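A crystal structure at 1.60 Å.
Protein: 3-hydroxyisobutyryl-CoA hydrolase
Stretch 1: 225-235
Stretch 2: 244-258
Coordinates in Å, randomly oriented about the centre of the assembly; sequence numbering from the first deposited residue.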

# COMPACT_ATOMS: atom_id res chain seq x y z
N GLU A 225 16.38 -13.57 -0.13
CA GLU A 225 17.29 -14.44 0.62
C GLU A 225 16.70 -14.98 1.93
O GLU A 225 17.21 -15.99 2.44
CB GLU A 225 18.58 -13.69 0.92
CG GLU A 225 19.33 -13.32 -0.34
CD GLU A 225 20.74 -12.81 -0.08
OE1 GLU A 225 21.18 -12.84 1.08
OE2 GLU A 225 21.41 -12.40 -1.06
N GLN A 226 15.70 -14.31 2.49
CA GLN A 226 15.03 -14.75 3.73
C GLN A 226 13.89 -15.71 3.46
O GLN A 226 13.22 -16.11 4.41
CB GLN A 226 14.46 -13.58 4.52
CG GLN A 226 15.41 -12.43 4.78
CD GLN A 226 16.79 -12.87 5.13
OE1 GLN A 226 16.99 -13.63 6.09
NE2 GLN A 226 17.78 -12.38 4.38
N ARG A 227 13.61 -16.03 2.20
CA ARG A 227 12.39 -16.81 1.90
C ARG A 227 12.30 -18.17 2.60
O ARG A 227 11.21 -18.64 2.91
CB ARG A 227 12.20 -17.03 0.40
CG ARG A 227 10.82 -17.63 0.13
CD ARG A 227 10.45 -17.58 -1.30
NE ARG A 227 9.41 -18.54 -1.63
CZ ARG A 227 9.02 -18.77 -2.87
NH1 ARG A 227 9.60 -18.10 -3.87
NH2 ARG A 227 8.08 -19.66 -3.10
N SER A 228 13.44 -18.81 2.82
CA SER A 228 13.44 -20.14 3.41
C SER A 228 12.74 -20.13 4.77
O SER A 228 11.82 -20.92 5.00
CB SER A 228 14.88 -20.64 3.59
OG SER A 228 15.68 -19.67 4.28
N TRP A 229 13.15 -19.22 5.66
CA TRP A 229 12.59 -19.20 7.03
C TRP A 229 11.23 -18.50 7.08
O TRP A 229 10.38 -18.82 7.92
CB TRP A 229 13.55 -18.61 8.08
CG TRP A 229 13.97 -17.17 7.92
CD1 TRP A 229 15.13 -16.72 7.39
CD2 TRP A 229 13.23 -15.99 8.29
NE1 TRP A 229 15.18 -15.38 7.39
CE2 TRP A 229 14.03 -14.89 7.95
CE3 TRP A 229 12.00 -15.76 8.91
CZ2 TRP A 229 13.63 -13.58 8.18
CZ3 TRP A 229 11.61 -14.48 9.13
CH2 TRP A 229 12.42 -13.40 8.77
N ILE A 230 11.00 -17.56 6.17
CA ILE A 230 9.67 -16.98 6.02
C ILE A 230 8.66 -18.06 5.65
O ILE A 230 7.65 -18.22 6.32
CB ILE A 230 9.69 -15.80 5.01
CG1 ILE A 230 10.44 -14.62 5.61
CG2 ILE A 230 8.26 -15.37 4.68
CD1 ILE A 230 10.82 -13.52 4.63
N ASP A 231 8.95 -18.83 4.61
CA ASP A 231 8.03 -19.90 4.19
C ASP A 231 7.88 -20.98 5.27
O ASP A 231 6.80 -21.54 5.44
CB ASP A 231 8.53 -20.53 2.90
CG ASP A 231 8.31 -19.67 1.69
OD1 ASP A 231 7.83 -18.51 1.82
OD2 ASP A 231 8.61 -20.17 0.57
N GLU A 232 8.95 -21.24 6.02
CA GLU A 232 8.93 -22.19 7.13
C GLU A 232 7.97 -21.75 8.22
O GLU A 232 7.27 -22.56 8.79
CB GLU A 232 10.34 -22.29 7.74
CG GLU A 232 10.51 -23.12 9.02
CD GLU A 232 11.91 -23.04 9.62
OE1 GLU A 232 12.76 -22.38 8.97
OE2 GLU A 232 12.17 -23.66 10.69
N CYS A 233 8.03 -20.48 8.56
CA CYS A 233 7.43 -20.01 9.79
C CYS A 233 6.06 -19.42 9.59
O CYS A 233 5.26 -19.42 10.54
CB CYS A 233 8.35 -18.99 10.48
SG CYS A 233 9.90 -19.73 11.06
N TYR A 234 5.77 -18.90 8.40
CA TYR A 234 4.49 -18.22 8.18
C TYR A 234 3.39 -19.14 7.66
O TYR A 234 2.36 -18.66 7.22
CB TYR A 234 4.68 -16.98 7.29
CG TYR A 234 5.32 -15.77 7.96
CD1 TYR A 234 6.69 -15.61 8.02
CD2 TYR A 234 4.53 -14.77 8.49
CE1 TYR A 234 7.27 -14.48 8.59
CE2 TYR A 234 5.08 -13.64 9.07
CZ TYR A 234 6.44 -13.47 9.11
OH TYR A 234 7.01 -12.37 9.64
N THR A 235 3.57 -20.47 7.71
CA THR A 235 2.49 -21.37 7.33
C THR A 235 1.52 -21.71 8.45
O THR A 235 0.50 -22.40 8.19
CB THR A 235 3.06 -22.66 6.74
OG1 THR A 235 4.03 -23.17 7.65
CG2 THR A 235 3.69 -22.37 5.42
N ALA A 244 5.31 -18.23 17.37
CA ALA A 244 5.98 -19.41 17.99
C ALA A 244 7.00 -20.05 17.07
O ALA A 244 8.09 -20.40 17.51
CB ALA A 244 4.96 -20.44 18.46
N ALA A 245 6.66 -20.17 15.79
CA ALA A 245 7.57 -20.78 14.84
C ALA A 245 8.79 -19.89 14.60
O ALA A 245 9.92 -20.38 14.52
CB ALA A 245 6.85 -21.03 13.53
N LEU A 246 8.57 -18.58 14.46
CA LEU A 246 9.68 -17.66 14.26
C LEU A 246 10.62 -17.75 15.49
O LEU A 246 11.84 -17.78 15.34
CB LEU A 246 9.19 -16.20 14.10
CG LEU A 246 8.47 -15.89 12.81
CD1 LEU A 246 7.66 -14.59 12.91
CD2 LEU A 246 9.46 -15.85 11.64
N ARG A 247 10.06 -17.85 16.68
CA ARG A 247 10.93 -17.93 17.87
C ARG A 247 11.64 -19.25 17.92
O ARG A 247 12.83 -19.30 18.25
CB ARG A 247 10.16 -17.66 19.16
CG ARG A 247 9.66 -16.23 19.17
CD ARG A 247 9.65 -15.61 20.52
NE ARG A 247 9.18 -14.22 20.53
CZ ARG A 247 9.90 -13.15 20.17
NH1 ARG A 247 11.12 -13.25 19.67
NH2 ARG A 247 9.34 -11.95 20.27
N ALA A 248 10.93 -20.33 17.58
CA ALA A 248 11.54 -21.64 17.63
C ALA A 248 12.67 -21.81 16.61
O ALA A 248 13.62 -22.58 16.90
CB ALA A 248 10.51 -22.76 17.48
N HIS A 249 12.60 -21.14 15.45
CA HIS A 249 13.65 -21.22 14.42
C HIS A 249 14.99 -20.76 14.94
O HIS A 249 16.04 -21.27 14.52
CB HIS A 249 13.22 -20.55 13.11
CG HIS A 249 14.28 -20.46 12.05
ND1 HIS A 249 14.71 -21.55 11.31
CD2 HIS A 249 14.90 -19.39 11.52
CE1 HIS A 249 15.57 -21.15 10.40
NE2 HIS A 249 15.72 -19.84 10.53
N ASP A 250 14.96 -19.88 15.95
CA ASP A 250 16.14 -19.60 16.80
C ASP A 250 17.26 -19.00 15.97
O ASP A 250 18.39 -19.49 15.97
CB ASP A 250 16.62 -20.91 17.50
CG ASP A 250 17.43 -20.67 18.79
OD1 ASP A 250 17.66 -19.51 19.23
OD2 ASP A 250 17.81 -21.69 19.37
N ALA A 251 16.94 -17.94 15.23
CA ALA A 251 17.95 -17.24 14.43
C ALA A 251 17.59 -15.77 14.43
O ALA A 251 16.42 -15.40 14.66
CB ALA A 251 18.00 -17.75 13.02
N PRO A 252 18.59 -14.90 14.22
CA PRO A 252 18.34 -13.48 14.45
C PRO A 252 17.24 -12.85 13.58
O PRO A 252 16.41 -12.10 14.12
CB PRO A 252 19.71 -12.85 14.18
CG PRO A 252 20.67 -13.91 14.51
CD PRO A 252 20.03 -15.18 14.05
N ALA A 253 17.21 -13.10 12.27
CA ALA A 253 16.22 -12.41 11.43
C ALA A 253 14.79 -12.81 11.78
O ALA A 253 13.88 -11.95 11.82
CB ALA A 253 16.49 -12.63 9.94
N ALA A 254 14.55 -14.10 11.99
CA ALA A 254 13.26 -14.60 12.47
C ALA A 254 12.89 -14.00 13.84
O ALA A 254 11.74 -13.64 14.05
CB ALA A 254 13.27 -16.13 12.50
N GLY A 255 13.85 -13.93 14.77
CA GLY A 255 13.58 -13.36 16.10
C GLY A 255 13.18 -11.92 16.02
O GLY A 255 12.29 -11.48 16.75
N GLU A 256 13.86 -11.18 15.15
CA GLU A 256 13.56 -9.79 14.87
C GLU A 256 12.15 -9.63 14.33
O GLU A 256 11.42 -8.69 14.71
CB GLU A 256 14.51 -9.21 13.85
N ALA A 257 11.76 -10.51 13.42
CA ALA A 257 10.40 -10.50 12.90
C ALA A 257 9.39 -10.74 13.99
O ALA A 257 8.40 -10.04 14.09
CB ALA A 257 10.23 -11.53 11.79
N ALA A 258 9.62 -11.76 14.81
CA ALA A 258 8.75 -12.04 15.95
C ALA A 258 8.63 -10.86 16.89
O ALA A 258 7.53 -10.52 17.33
CB ALA A 258 9.23 -13.27 16.69

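A large aromatic side chain can organise a helix contact when its partners are small, and this pair of stretches from 3-hydroxyisobutyryl-CoA hydrolase illustrates the principle. Trp229, on helix 227-233, points toward the second stretch and sits as a knob among Ala253, Ala254, Ala257 and His249. With only a methyl on Ala254, the indole reaches its backbone, Trp229 CZ3 lying 3.7 Å from Ala254 CA, while the CA atoms of Trp229 and Ala254 are 7.2 Å apart. Ala254 CB lies over the face of the indole, 4.2 Å from the centroid of its six-membered ring, a CH-pi contact. Ala253 CB approaches Trp229 CZ2 at 3.5 Å, while Leu246 CD2 meets the ring edge, 3.6 Å from Trp229 CZ3. The same leucine methyl also reaches Cys233 CB at 3.5 Å and Tyr234 CE1 at 4.0 Å, so one branch end ties three residues of the first stretch together.

The backbone of the second stretch bends between two helices, with Asp250 leaving helical geometry at positive phi and Ala251 at the N-cap position of the next. Helix 227-233 therefore meets one partner, 244-249, at 134° and the other, 252-258, at 50°. The tightest backbone approach is at Cys233 and Ala245, whose CA atoms are 5.1 Å apart; their CB atoms touch at 4.0 Å.

Toward the periphery, polarity enters. Within the first stretch, Trp229 NE1 donates to Gln226 OE1 at 2.8 Å, satisfying the indole nitrogen while its carbons pack against the alanines. The His249 ring lies nearly parallel to the five-membered ring of Trp229, but slid aside so that they barely overlap; instead, Trp229 CB lies over the imidazole face, 3.5 Å from His249 NE2. At the polar edge, His249 ND1 donates a weak hydrogen bond to Glu232 OE2, 3.4 Å long and bent to 129°, a modest polar supplement to a contact built mainly on apolar packing.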